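Local coordinates for putative peptidyl-arginine deiminase family protein (PDB 6B2W) that probably hydrolyses agmatine to N-carbamoylputrescine as an agmatine deiminase on a route to putrescine, and is captured here with agmatine bound, at residues D85-D90 with H322-N327; T108-G113 with I143-S148; H207-A212 with Y270-F275; I281-K286 with N318-S323. The protein carries 1 engineered substitution. All coordinates share one frame; numbering follows the deposited sequence.

How the contacts relate
Contacts 1, 3 and 4 are fully buried, whereas contact 2 is only partly so, its strand residues reaching the surface. Contacts 1 and 4 both use the loop that carries His322 and the engineered Ser323; contacts 3 and 4 meet in one sheet, where strands 274-276 and 279-284 are neighbours. Their chemistry differs with place. Contact 1, centred about 6 Å from the chain centre, is dense in arginine bonds. Contact 2 relies on one backbone bond, a water and ring packing, contact 3 on an asparagine-to-carbonyl bond, and contact 4 on a hydroxyl pair beside aliphatic packing. All four touch agmatine, although the centres of contacts 2 and 4 lie about 19 Å apart.

Contact 1 (D85-D90 with H322-N327); sequences DTWIRD and HSSCQN. Engineered in segment 322-327: Ser323 (natural residue Cys). With AG2 (agmatine), chain C.
Arg89 carries most of the polar traffic between 85-90 and 322-327. Its NE gives His322 O a nearly straight bond of 2.9 Å (169°), and NH2 reaches Asn327 OD1 at 2.8 Å, both acceptors lying at the guanidinium edge. Bends at chi2 and chi3 fold the chain back so that the group also lies flat on the His322 ring, centres of guanidinium and ring 3.4 Å apart and planes 11° apart. Edge bonds and stacking together fix its rotation. His322 is held in turn by Glu15 and Asp209, and Asn327 by Gln19.

Apolar contacts flank this network: Ile88 CG2 sits 3.4 Å from Cys325 CA, and Trp87 CE3 meets CB of the engineered Ser323 (natural Cys) at 3.5 Å.

Asp85, Trp87, Asp90 and Ser323 form part of the agmatine pocket. Agmatine CD lies over one Trp87 face; over the opposite one is Thr86 OG1, itself hydrogen-bonded to Trp33. Asp90 OD2 stands 3.0 Å from agmatine NH2. One water links Asp90 OD1, Ser323 OG and the guanidinium nitrogens NH1 and NH2 of agmatine.

Strand 19-25 packs against Cys325 and Asn327, strand 274-276 touches Arg89 through Val274, and helix 37-52 meets Thr86 and Ser324 through Tyr44.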
# COMPACT_ATOMS: atom_id res chain seq x y z
N ASP A 85 12.34 7.92 5.25
CA ASP A 85 10.93 8.26 5.41
C ASP A 85 10.11 7.06 5.94
O ASP A 85 10.66 6.02 6.28
CB ASP A 85 10.36 8.78 4.09
CG ASP A 85 9.26 9.81 4.27
OD1 ASP A 85 8.70 9.92 5.39
OD2 ASP A 85 8.94 10.51 3.30
N THR A 86 8.79 7.24 5.98
CA THR A 86 7.88 6.35 6.69
C THR A 86 6.99 5.49 5.79
O THR A 86 6.18 4.70 6.29
CB THR A 86 6.96 7.19 7.59
OG1 THR A 86 6.26 8.15 6.78
CG2 THR A 86 7.78 7.92 8.64
N TRP A 87 7.13 5.63 4.47
CA TRP A 87 6.22 5.00 3.52
C TRP A 87 6.71 3.59 3.15
O TRP A 87 7.17 3.35 2.04
CB TRP A 87 6.07 5.87 2.28
CG TRP A 87 5.68 7.29 2.61
CD1 TRP A 87 6.47 8.40 2.51
CD2 TRP A 87 4.42 7.74 3.11
NE1 TRP A 87 5.77 9.51 2.91
CE2 TRP A 87 4.51 9.13 3.29
CE3 TRP A 87 3.22 7.10 3.44
CZ2 TRP A 87 3.45 9.89 3.77
CZ3 TRP A 87 2.17 7.86 3.91
CH2 TRP A 87 2.29 9.24 4.08
N ILE A 88 6.58 2.68 4.11
CA ILE A 88 7.09 1.31 3.98
C ILE A 88 6.32 0.45 2.96
O ILE A 88 6.85 -0.55 2.47
CB ILE A 88 7.12 0.60 5.36
CG1 ILE A 88 7.95 -0.68 5.30
CG2 ILE A 88 5.71 0.31 5.86
CD1 ILE A 88 8.37 -1.20 6.66
N ARG A 89 5.10 0.84 2.62
CA ARG A 89 4.36 0.19 1.55
C ARG A 89 5.18 0.13 0.26
O ARG A 89 5.08 -0.83 -0.50
CB ARG A 89 3.04 0.93 1.28
CG ARG A 89 2.20 0.39 0.13
CD ARG A 89 1.81 -1.07 0.32
NE ARG A 89 1.05 -1.29 1.55
CZ ARG A 89 0.58 -2.47 1.94
NH1 ARG A 89 0.77 -3.56 1.21
NH2 ARG A 89 -0.10 -2.56 3.08
N ASP A 90 5.98 1.16 0.02
CA ASP A 90 6.70 1.32 -1.24
C ASP A 90 8.13 0.78 -1.24
O ASP A 90 8.65 0.43 -2.29
CB ASP A 90 6.69 2.80 -1.63
CG ASP A 90 5.28 3.34 -1.84
OD1 ASP A 90 4.35 2.52 -2.05
OD2 ASP A 90 5.08 4.57 -1.79
N HIS A 322 -2.64 2.78 3.96
CA HIS A 322 -2.04 1.67 3.21
C HIS A 322 -0.59 1.98 2.85
O HIS A 322 0.29 1.14 3.01
CB HIS A 322 -2.84 1.39 1.94
CG HIS A 322 -2.44 0.13 1.24
ND1 HIS A 322 -1.78 0.14 0.03
CD2 HIS A 322 -2.60 -1.17 1.58
CE1 HIS A 322 -1.56 -1.10 -0.35
NE2 HIS A 322 -2.04 -1.92 0.57
N SER A 323 -0.35 3.19 2.36
CA SER A 323 0.99 3.71 2.11
C SER A 323 1.95 3.59 3.30
O SER A 323 3.16 3.41 3.12
CB SER A 323 0.88 5.19 1.74
OG SER A 323 0.04 5.38 0.61
N SER A 324 1.42 3.71 4.52
CA SER A 324 2.24 3.73 5.73
C SER A 324 2.42 2.37 6.39
O SER A 324 2.83 2.30 7.54
CB SER A 324 1.62 4.69 6.74
OG SER A 324 1.43 5.97 6.16
N CYS A 325 2.15 1.28 5.67
CA CYS A 325 2.34 -0.05 6.25
C CYS A 325 2.63 -1.12 5.20
O CYS A 325 2.45 -0.90 4.00
CB CYS A 325 1.12 -0.45 7.08
SG CYS A 325 -0.43 -0.57 6.16
N GLN A 326 3.11 -2.27 5.67
CA GLN A 326 3.41 -3.42 4.82
C GLN A 326 3.03 -4.71 5.52
O GLN A 326 3.31 -4.88 6.71
CB GLN A 326 4.89 -3.44 4.43
CG GLN A 326 5.31 -4.60 3.52
CD GLN A 326 4.48 -4.69 2.24
OE1 GLN A 326 3.33 -5.13 2.26
NE2 GLN A 326 5.07 -4.29 1.12
N ASN A 327 2.41 -5.62 4.78
CA ASN A 327 1.91 -6.88 5.32
C ASN A 327 2.97 -7.98 5.20
O ASN A 327 3.65 -8.09 4.18
CB ASN A 327 0.62 -7.30 4.62
CG ASN A 327 -0.41 -6.17 4.55
OD1 ASN A 327 -0.36 -5.33 3.65
ND2 ASN A 327 -1.34 -6.16 5.48
N AG2 C . 6.93 12.26 0.56
CA AG2 C . 5.98 12.00 -0.53
CB AG2 C . 5.66 10.51 -0.64
CG AG2 C . 4.15 10.29 -0.77
CD AG2 C . 3.80 8.84 -0.41
NE AG2 C . 3.26 8.13 -1.58
CZ AG2 C . 2.85 6.86 -1.55
NH1 AG2 C . 2.37 6.29 -2.65
NH2 AG2 C . 2.92 6.14 -0.43
O HOH W 1 4.94 3.77 8.56
O HOH W 2 1.70 3.70 -1.30

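Contact 2 (T108-G113 with I143-S148). With AG2 (agmatine), chain C.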
# COMPACT_ATOMS: atom_id res chain seq x y z
N THR A 108 14.25 -2.77 -5.82
CA THR A 108 14.96 -1.51 -5.64
C THR A 108 13.94 -0.36 -5.50
O THR A 108 12.91 -0.34 -6.18
CB THR A 108 15.92 -1.23 -6.81
OG1 THR A 108 16.77 -2.36 -7.01
CG2 THR A 108 16.78 -0.00 -6.53
N PHE A 109 14.23 0.57 -4.59
CA PHE A 109 13.37 1.72 -4.31
C PHE A 109 14.17 3.01 -4.48
O PHE A 109 15.20 3.19 -3.83
CB PHE A 109 12.82 1.60 -2.89
CG PHE A 109 12.19 2.86 -2.37
CD1 PHE A 109 10.88 3.19 -2.69
CD2 PHE A 109 12.90 3.71 -1.53
CE1 PHE A 109 10.30 4.35 -2.21
CE2 PHE A 109 12.32 4.87 -1.03
CZ PHE A 109 11.02 5.19 -1.37
N ASN A 110 13.70 3.90 -5.36
CA ASN A 110 14.38 5.17 -5.65
C ASN A 110 13.56 6.41 -5.29
O ASN A 110 13.81 7.50 -5.82
CB ASN A 110 14.84 5.21 -7.12
CG ASN A 110 13.68 5.40 -8.10
OD1 ASN A 110 12.52 5.20 -7.76
ND2 ASN A 110 14.01 5.77 -9.33
N ALA A 111 12.59 6.25 -4.39
CA ALA A 111 11.70 7.33 -3.97
C ALA A 111 10.98 8.01 -5.14
O ALA A 111 11.08 9.21 -5.33
CB ALA A 111 12.45 8.36 -3.13
N TRP A 112 10.24 7.20 -5.91
CA TRP A 112 9.27 7.70 -6.89
C TRP A 112 9.89 8.56 -8.00
O TRP A 112 9.30 9.56 -8.43
CB TRP A 112 8.15 8.46 -6.16
CG TRP A 112 7.71 7.76 -4.91
CD1 TRP A 112 6.96 6.62 -4.84
CD2 TRP A 112 8.02 8.12 -3.56
NE1 TRP A 112 6.77 6.26 -3.53
CE2 TRP A 112 7.41 7.16 -2.72
CE3 TRP A 112 8.75 9.16 -2.98
CZ2 TRP A 112 7.51 7.21 -1.33
CZ3 TRP A 112 8.85 9.21 -1.59
CH2 TRP A 112 8.23 8.24 -0.78
N GLY A 113 11.07 8.15 -8.46
CA GLY A 113 11.82 8.89 -9.47
C GLY A 113 12.81 9.86 -8.86
O GLY A 113 12.94 11.00 -9.33
N ILE A 143 13.14 -1.60 -10.29
CA ILE A 143 12.52 -0.53 -9.50
C ILE A 143 11.01 -0.76 -9.41
O ILE A 143 10.32 -0.79 -10.43
CB ILE A 143 12.79 0.87 -10.11
CG1 ILE A 143 14.30 1.16 -10.12
CG2 ILE A 143 12.06 1.95 -9.32
CD1 ILE A 143 14.70 2.38 -10.94
N LEU A 144 10.51 -0.92 -8.18
CA LEU A 144 9.09 -1.13 -7.96
C LEU A 144 8.68 -0.73 -6.55
O LEU A 144 9.41 -1.00 -5.59
CB LEU A 144 8.73 -2.60 -8.18
CG LEU A 144 7.23 -2.94 -8.14
CD1 LEU A 144 6.56 -2.52 -9.44
CD2 LEU A 144 7.03 -4.42 -7.88
N GLU A 145 7.52 -0.09 -6.44
CA GLU A 145 6.89 0.19 -5.15
C GLU A 145 5.68 -0.72 -4.96
O GLU A 145 4.91 -0.93 -5.89
CB GLU A 145 6.44 1.65 -5.05
CG GLU A 145 7.53 2.68 -5.30
CD GLU A 145 7.64 3.09 -6.75
OE1 GLU A 145 6.59 3.35 -7.38
OE2 GLU A 145 8.77 3.16 -7.28
N GLY A 146 5.52 -1.25 -3.75
CA GLY A 146 4.37 -2.10 -3.42
C GLY A 146 3.02 -1.41 -3.55
O GLY A 146 2.02 -2.07 -3.85
N GLY A 147 2.99 -0.10 -3.34
CA GLY A 147 1.77 0.68 -3.52
C GLY A 147 1.28 0.79 -4.95
O GLY A 147 0.13 1.14 -5.18
N SER A 148 2.15 0.50 -5.92
CA SER A 148 1.78 0.63 -7.34
C SER A 148 1.08 -0.61 -7.91
O SER A 148 0.61 -0.57 -9.04
CB SER A 148 3.02 0.96 -8.18
OG SER A 148 3.93 -0.12 -8.22
N AG2 C . 6.93 12.26 0.56
CA AG2 C . 5.98 12.00 -0.53
CB AG2 C . 5.66 10.51 -0.64
CG AG2 C . 4.15 10.29 -0.77
CD AG2 C . 3.80 8.84 -0.41
NE AG2 C . 3.26 8.13 -1.58
CZ AG2 C . 2.85 6.86 -1.55
NH1 AG2 C . 2.37 6.29 -2.65
NH2 AG2 C . 2.92 6.14 -0.43
O HOH W 3 10.99 4.03 -5.61
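Trp112, whose indole meets Glu145, is the middle one of three successive residues, Ala111 to Gly113, that all take left-handed backbone conformations with positive phi, an unusual run for what is at most a weakly bonded helix. One water links the Glu145 carboxylate to the backbone N-H groups here: it donates to Glu145 OE2 at 2.9 Å and accepts from Asn110 N at 2.7 Å, while Trp112 N gives it a longer third bond. The other carboxylate oxygen, OE1, forms a salt bridge with Arg169 and a hydrogen bond with His207.

Glu145 CG reaches the Trp112 indole obliquely, 4.0 Å from CD1, and comes to the Phe109 ring at its edge. The bend at chi2 (91°) brings the carboxylate beside Trp112 CD1; its plane is 61° from that of the indole. On one face of Trp112 lies Phe109 CE1; on the opposite face agmatine CB stands 3.4 Å from Trp112 CH2, and NE1 is bonded to Asp90.

At the strand end the pairing is parallel, a bridge between Thr108 and Ile143 that prolongs the match of strands 101-108 and 138-141. Leu144 N donates to Thr108 O at 3.2 Å, and Ile143 CA adds a CH...O contact to the same oxygen at 3.3 Å (156°).

Asn110 occupies the N-cap position, where OD1 takes a weak capping bond from Gly113 N. That same OD1 rests against Ile143 CG2 at 3.6 Å, the two side chains crossing at about a right angle.

Contact 3 (H207-A212 with Y270-F275). With AG2 (agmatine), chain C.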
# COMPACT_ATOMS: atom_id res chain seq x y z
N HIS A 207 -0.27 6.06 -8.18
CA HIS A 207 -0.28 4.72 -7.57
C HIS A 207 -1.66 4.11 -7.54
O HIS A 207 -2.63 4.77 -7.17
CB HIS A 207 0.22 4.78 -6.13
CG HIS A 207 1.67 4.48 -5.97
ND1 HIS A 207 2.22 4.17 -4.75
CD2 HIS A 207 2.68 4.43 -6.87
CE1 HIS A 207 3.51 3.95 -4.89
NE2 HIS A 207 3.82 4.10 -6.17
N ILE A 208 -1.73 2.83 -7.89
CA ILE A 208 -3.00 2.12 -7.92
C ILE A 208 -3.67 2.05 -6.54
O ILE A 208 -4.89 1.96 -6.46
CB ILE A 208 -2.83 0.69 -8.50
CG1 ILE A 208 -4.17 0.11 -8.98
CG2 ILE A 208 -2.20 -0.24 -7.47
CD1 ILE A 208 -4.73 0.78 -10.21
N ASP A 209 -2.88 2.12 -5.47
CA ASP A 209 -3.46 2.05 -4.12
C ASP A 209 -4.15 3.34 -3.65
O ASP A 209 -4.63 3.41 -2.52
CB ASP A 209 -2.42 1.55 -3.09
CG ASP A 209 -1.46 2.63 -2.61
OD1 ASP A 209 -1.35 3.71 -3.22
OD2 ASP A 209 -0.81 2.38 -1.58
N THR A 210 -4.18 4.36 -4.52
CA THR A 210 -5.01 5.54 -4.29
C THR A 210 -6.26 5.55 -5.17
O THR A 210 -7.11 6.43 -5.03
CB THR A 210 -4.22 6.84 -4.58
OG1 THR A 210 -3.85 6.89 -5.97
CG2 THR A 210 -2.97 6.93 -3.72
N LEU A 211 -6.39 4.56 -6.05
CA LEU A 211 -7.41 4.57 -7.11
C LEU A 211 -8.35 3.36 -7.10
O LEU A 211 -9.57 3.53 -7.10
CB LEU A 211 -6.74 4.65 -8.48
CG LEU A 211 -6.07 5.97 -8.84
CD1 LEU A 211 -5.45 5.85 -10.22
CD2 LEU A 211 -7.04 7.14 -8.80
N ALA A 212 -7.79 2.16 -7.14
CA ALA A 212 -8.61 0.94 -7.16
C ALA A 212 -7.93 -0.22 -6.45
O ALA A 212 -6.71 -0.39 -6.54
CB ALA A 212 -8.94 0.56 -8.60
N TYR A 270 -10.21 7.04 -0.22
CA TYR A 270 -10.67 5.93 0.62
C TYR A 270 -10.11 4.59 0.17
O TYR A 270 -10.23 3.60 0.89
CB TYR A 270 -12.20 5.89 0.66
CG TYR A 270 -12.81 7.08 1.37
CD1 TYR A 270 -12.64 7.26 2.74
CD2 TYR A 270 -13.53 8.04 0.68
CE1 TYR A 270 -13.19 8.34 3.40
CE2 TYR A 270 -14.09 9.13 1.33
CZ TYR A 270 -13.91 9.28 2.69
OH TYR A 270 -14.46 10.36 3.33
N ALA A 271 -9.50 4.55 -1.02
CA ALA A 271 -8.90 3.33 -1.55
C ALA A 271 -7.64 2.91 -0.81
O ALA A 271 -7.21 1.76 -0.92
CB ALA A 271 -8.58 3.50 -3.03
N ASN A 272 -7.05 3.82 -0.04
CA ASN A 272 -5.81 3.54 0.68
C ASN A 272 -6.06 2.87 2.04
O ASN A 272 -5.47 3.27 3.05
CB ASN A 272 -5.00 4.84 0.84
CG ASN A 272 -3.51 4.61 0.86
OD1 ASN A 272 -2.86 4.69 1.90
ND2 ASN A 272 -2.94 4.34 -0.30
N PHE A 273 -6.91 1.85 2.05
CA PHE A 273 -7.19 1.04 3.24
C PHE A 273 -6.24 -0.16 3.33
O PHE A 273 -5.48 -0.43 2.41
CB PHE A 273 -8.65 0.56 3.26
CG PHE A 273 -9.11 -0.08 1.96
CD1 PHE A 273 -8.49 -1.22 1.46
CD2 PHE A 273 -10.19 0.46 1.27
CE1 PHE A 273 -8.93 -1.80 0.28
CE2 PHE A 273 -10.63 -0.12 0.09
CZ PHE A 273 -10.00 -1.25 -0.41
N VAL A 274 -6.30 -0.90 4.44
CA VAL A 274 -5.45 -2.08 4.61
C VAL A 274 -6.13 -3.23 5.34
O VAL A 274 -6.72 -3.06 6.42
CB VAL A 274 -4.13 -1.72 5.34
CG1 VAL A 274 -4.40 -0.97 6.64
CG2 VAL A 274 -3.29 -2.97 5.59
N PHE A 275 -6.04 -4.42 4.74
CA PHE A 275 -6.53 -5.63 5.36
C PHE A 275 -5.55 -6.10 6.42
O PHE A 275 -4.34 -6.11 6.19
CB PHE A 275 -6.71 -6.76 4.34
CG PHE A 275 -7.91 -6.60 3.45
CD1 PHE A 275 -7.82 -5.91 2.26
CD2 PHE A 275 -9.12 -7.19 3.80
CE1 PHE A 275 -8.92 -5.79 1.43
CE2 PHE A 275 -10.22 -7.07 2.97
CZ PHE A 275 -10.13 -6.37 1.79
N AG2 C . 6.93 12.26 0.56
CA AG2 C . 5.98 12.00 -0.53
CB AG2 C . 5.66 10.51 -0.64
CG AG2 C . 4.15 10.29 -0.77
CD AG2 C . 3.80 8.84 -0.41
NE AG2 C . 3.26 8.13 -1.58
CZ AG2 C . 2.85 6.86 -1.55
NH1 AG2 C . 2.37 6.29 -2.65
NH2 AG2 C . 2.92 6.14 -0.43
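Asn272 reaches Asp209, and its side chain can be followed outward. CB passes Asp209 O at 3.7 Å, and CG lies at a similar distance from that oxygen. At the end ND2 closes on Asp209 O at 2.9 Å with an N-H...O angle of 156°. The donor stands well above the carbonyl plane, so the bond does not use an in-plane approach. ND2 also comes within 3.2 Å of Asp209 CG, which sits between its own backbone N and carbonyl carbon (chi1 81°); this puts the carboxylate by ND2, its plane turned 79° from the amide. The other branch, OD1, accepts from the backbone N of the engineered Ser323, which places both ends of the amide in use.

Asn272 is the centre of an inverse gamma turn, immediately ahead of strand 274-276, and Asp209 belongs to a 3-10 segment, 208-210. The turn therefore meets the backbone of a 3-10 segment preceded by the pocket residue His207, whose ND1 stands 3.0 Å from agmatine NH1. Asp209 itself directs OD2 to a hydrogen bond with His322 ND1.

Beside this bond Ala271 points its CB at the 3-10 segment, 3.8 Å from Thr210 C and 3.9 Å from Leu211 N. Thr210 is steadied from its own segment, OG1 bonding to His207 O in the carbonyl plane at 2.7 Å.

Contact 4 (I281-K286 with N318-S323). Engineered in segment 318-323: Ser323 (natural residue Cys). With AG2 (agmatine), chain C.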
# COMPACT_ATOMS: atom_id res chain seq x y z
N ILE A 281 -8.98 -1.91 7.95
CA ILE A 281 -8.79 -0.57 8.50
C ILE A 281 -8.88 0.43 7.36
O ILE A 281 -8.10 0.37 6.41
CB ILE A 281 -7.43 -0.43 9.21
CG1 ILE A 281 -7.21 -1.58 10.21
CG2 ILE A 281 -7.35 0.92 9.92
CD1 ILE A 281 -8.32 -1.76 11.24
N VAL A 282 -9.83 1.36 7.46
CA VAL A 282 -10.10 2.32 6.39
C VAL A 282 -9.75 3.75 6.82
O VAL A 282 -9.97 4.14 7.97
CB VAL A 282 -11.57 2.27 5.91
CG1 VAL A 282 -11.97 0.84 5.56
CG2 VAL A 282 -12.54 2.84 6.95
N PRO A 283 -9.21 4.56 5.89
CA PRO A 283 -8.87 5.93 6.23
C PRO A 283 -10.12 6.80 6.33
O PRO A 283 -10.98 6.75 5.44
CB PRO A 283 -7.99 6.37 5.07
CG PRO A 283 -8.46 5.57 3.91
CD PRO A 283 -8.94 4.26 4.47
N PHE A 284 -10.23 7.57 7.41
CA PHE A 284 -11.34 8.50 7.63
C PHE A 284 -10.79 9.92 7.55
O PHE A 284 -9.73 10.21 8.11
CB PHE A 284 -11.97 8.26 9.00
CG PHE A 284 -13.17 7.34 8.99
CD1 PHE A 284 -13.35 6.38 8.00
CD2 PHE A 284 -14.12 7.42 10.01
CE1 PHE A 284 -14.46 5.54 8.01
CE2 PHE A 284 -15.22 6.59 10.03
CZ PHE A 284 -15.39 5.64 9.03
N TYR A 285 -11.50 10.79 6.84
CA TYR A 285 -11.07 12.17 6.61
C TYR A 285 -12.05 13.20 7.20
O TYR A 285 -11.98 14.39 6.89
CB TYR A 285 -10.87 12.41 5.11
CG TYR A 285 -9.90 11.43 4.48
CD1 TYR A 285 -8.53 11.56 4.68
CD2 TYR A 285 -10.36 10.37 3.71
CE1 TYR A 285 -7.63 10.66 4.12
CE2 TYR A 285 -9.47 9.46 3.15
CZ TYR A 285 -8.11 9.61 3.35
OH TYR A 285 -7.22 8.72 2.79
N LYS A 286 -12.94 12.73 8.07
CA LYS A 286 -13.99 13.57 8.65
C LYS A 286 -14.79 14.32 7.57
O LYS A 286 -15.01 15.53 7.64
CB LYS A 286 -13.40 14.48 9.73
CG LYS A 286 -13.37 13.80 11.09
CD LYS A 286 -12.23 14.28 11.97
CE LYS A 286 -12.52 14.09 13.45
NZ LYS A 286 -13.15 12.78 13.79
N ASN A 318 1.39 13.37 1.52
CA ASN A 318 0.84 12.79 0.28
C ASN A 318 0.60 11.27 0.23
O ASN A 318 0.49 10.70 -0.86
CB ASN A 318 1.68 13.25 -0.91
CG ASN A 318 1.83 14.76 -0.96
OD1 ASN A 318 0.86 15.50 -0.77
ND2 ASN A 318 3.05 15.23 -1.20
N GLY A 319 0.49 10.64 1.39
CA GLY A 319 0.09 9.23 1.47
C GLY A 319 -1.01 9.05 2.51
O GLY A 319 -1.43 10.01 3.15
N SER A 320 -1.48 7.82 2.66
CA SER A 320 -2.47 7.50 3.69
C SER A 320 -2.12 6.18 4.38
O SER A 320 -0.95 5.79 4.41
CB SER A 320 -3.87 7.49 3.08
OG SER A 320 -4.87 7.50 4.08
N LEU A 321 -3.12 5.49 4.92
CA LEU A 321 -2.87 4.34 5.81
C LEU A 321 -2.15 3.19 5.12
O LEU A 321 -1.15 2.69 5.65
CB LEU A 321 -4.17 3.82 6.42
CG LEU A 321 -4.94 4.78 7.34
CD1 LEU A 321 -6.18 4.09 7.88
CD2 LEU A 321 -4.08 5.29 8.49
N HIS A 322 -2.64 2.78 3.96
CA HIS A 322 -2.04 1.67 3.21
C HIS A 322 -0.59 1.98 2.85
O HIS A 322 0.29 1.14 3.01
CB HIS A 322 -2.84 1.39 1.94
CG HIS A 322 -2.44 0.13 1.24
ND1 HIS A 322 -1.78 0.14 0.03
CD2 HIS A 322 -2.60 -1.17 1.58
CE1 HIS A 322 -1.56 -1.10 -0.35
NE2 HIS A 322 -2.04 -1.92 0.57
N SER A 323 -0.35 3.19 2.36
CA SER A 323 0.99 3.71 2.11
C SER A 323 1.95 3.59 3.30
O SER A 323 3.16 3.41 3.12
CB SER A 323 0.88 5.19 1.74
OG SER A 323 0.04 5.38 0.61
N AG2 C . 6.93 12.26 0.56
CA AG2 C . 5.98 12.00 -0.53
CB AG2 C . 5.66 10.51 -0.64
CG AG2 C . 4.15 10.29 -0.77
CD AG2 C . 3.80 8.84 -0.41
NE AG2 C . 3.26 8.13 -1.58
CZ AG2 C . 2.85 6.86 -1.55
NH1 AG2 C . 2.37 6.29 -2.65
NH2 AG2 C . 2.92 6.14 -0.43
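Leu321 overlaps the strand backbone at Pro283, its CD1 methyl lying 3.7 Å from Pro283 N. With CG anti to the carbonyl carbon (chi1 -63°) and an extended chi2 (-178°), the side chain reaches straight out from its loop, and that one methyl does most of the touching. Pro283 CB is 4.0 Å away from it, and Ile281 CG2 meets the same Leu321 CD1 at 3.9 Å, the isoleucine and leucine side chains crossing at about a right angle. CD1 is therefore bordered by two alternate residues of the strand, whose CB atoms both point toward the loop, and by the backbone between them.

The polar part of the contact is one hydroxyl pair. Ser320 OG donates to Tyr285 OH at 2.9 Å, and the tyrosine oxygen also bonds to Thr269 O. Ser320 chi1 (-166°) swings OG toward the strand, where it also comes within 3.5 Å of Pro283 CB.

At its start the loop meets the substrate: Asn318 O is 3.7 Å from agmatine CG, and the Asn318 amide is bonded to Asp203 and Arg264. Residues 318-323 thus face strand 279-284 at Ser320 and Leu321 and the ligand at both ends, Asn318 and the engineered Ser323.

The strand lies between 274-276 and 305-310 in its sheet; helix 37-52 sends Phe47 against both Ile281 and Leu321, while helix 289-300 packs on Val282 and Phe284, whose CB atoms point away from the loop.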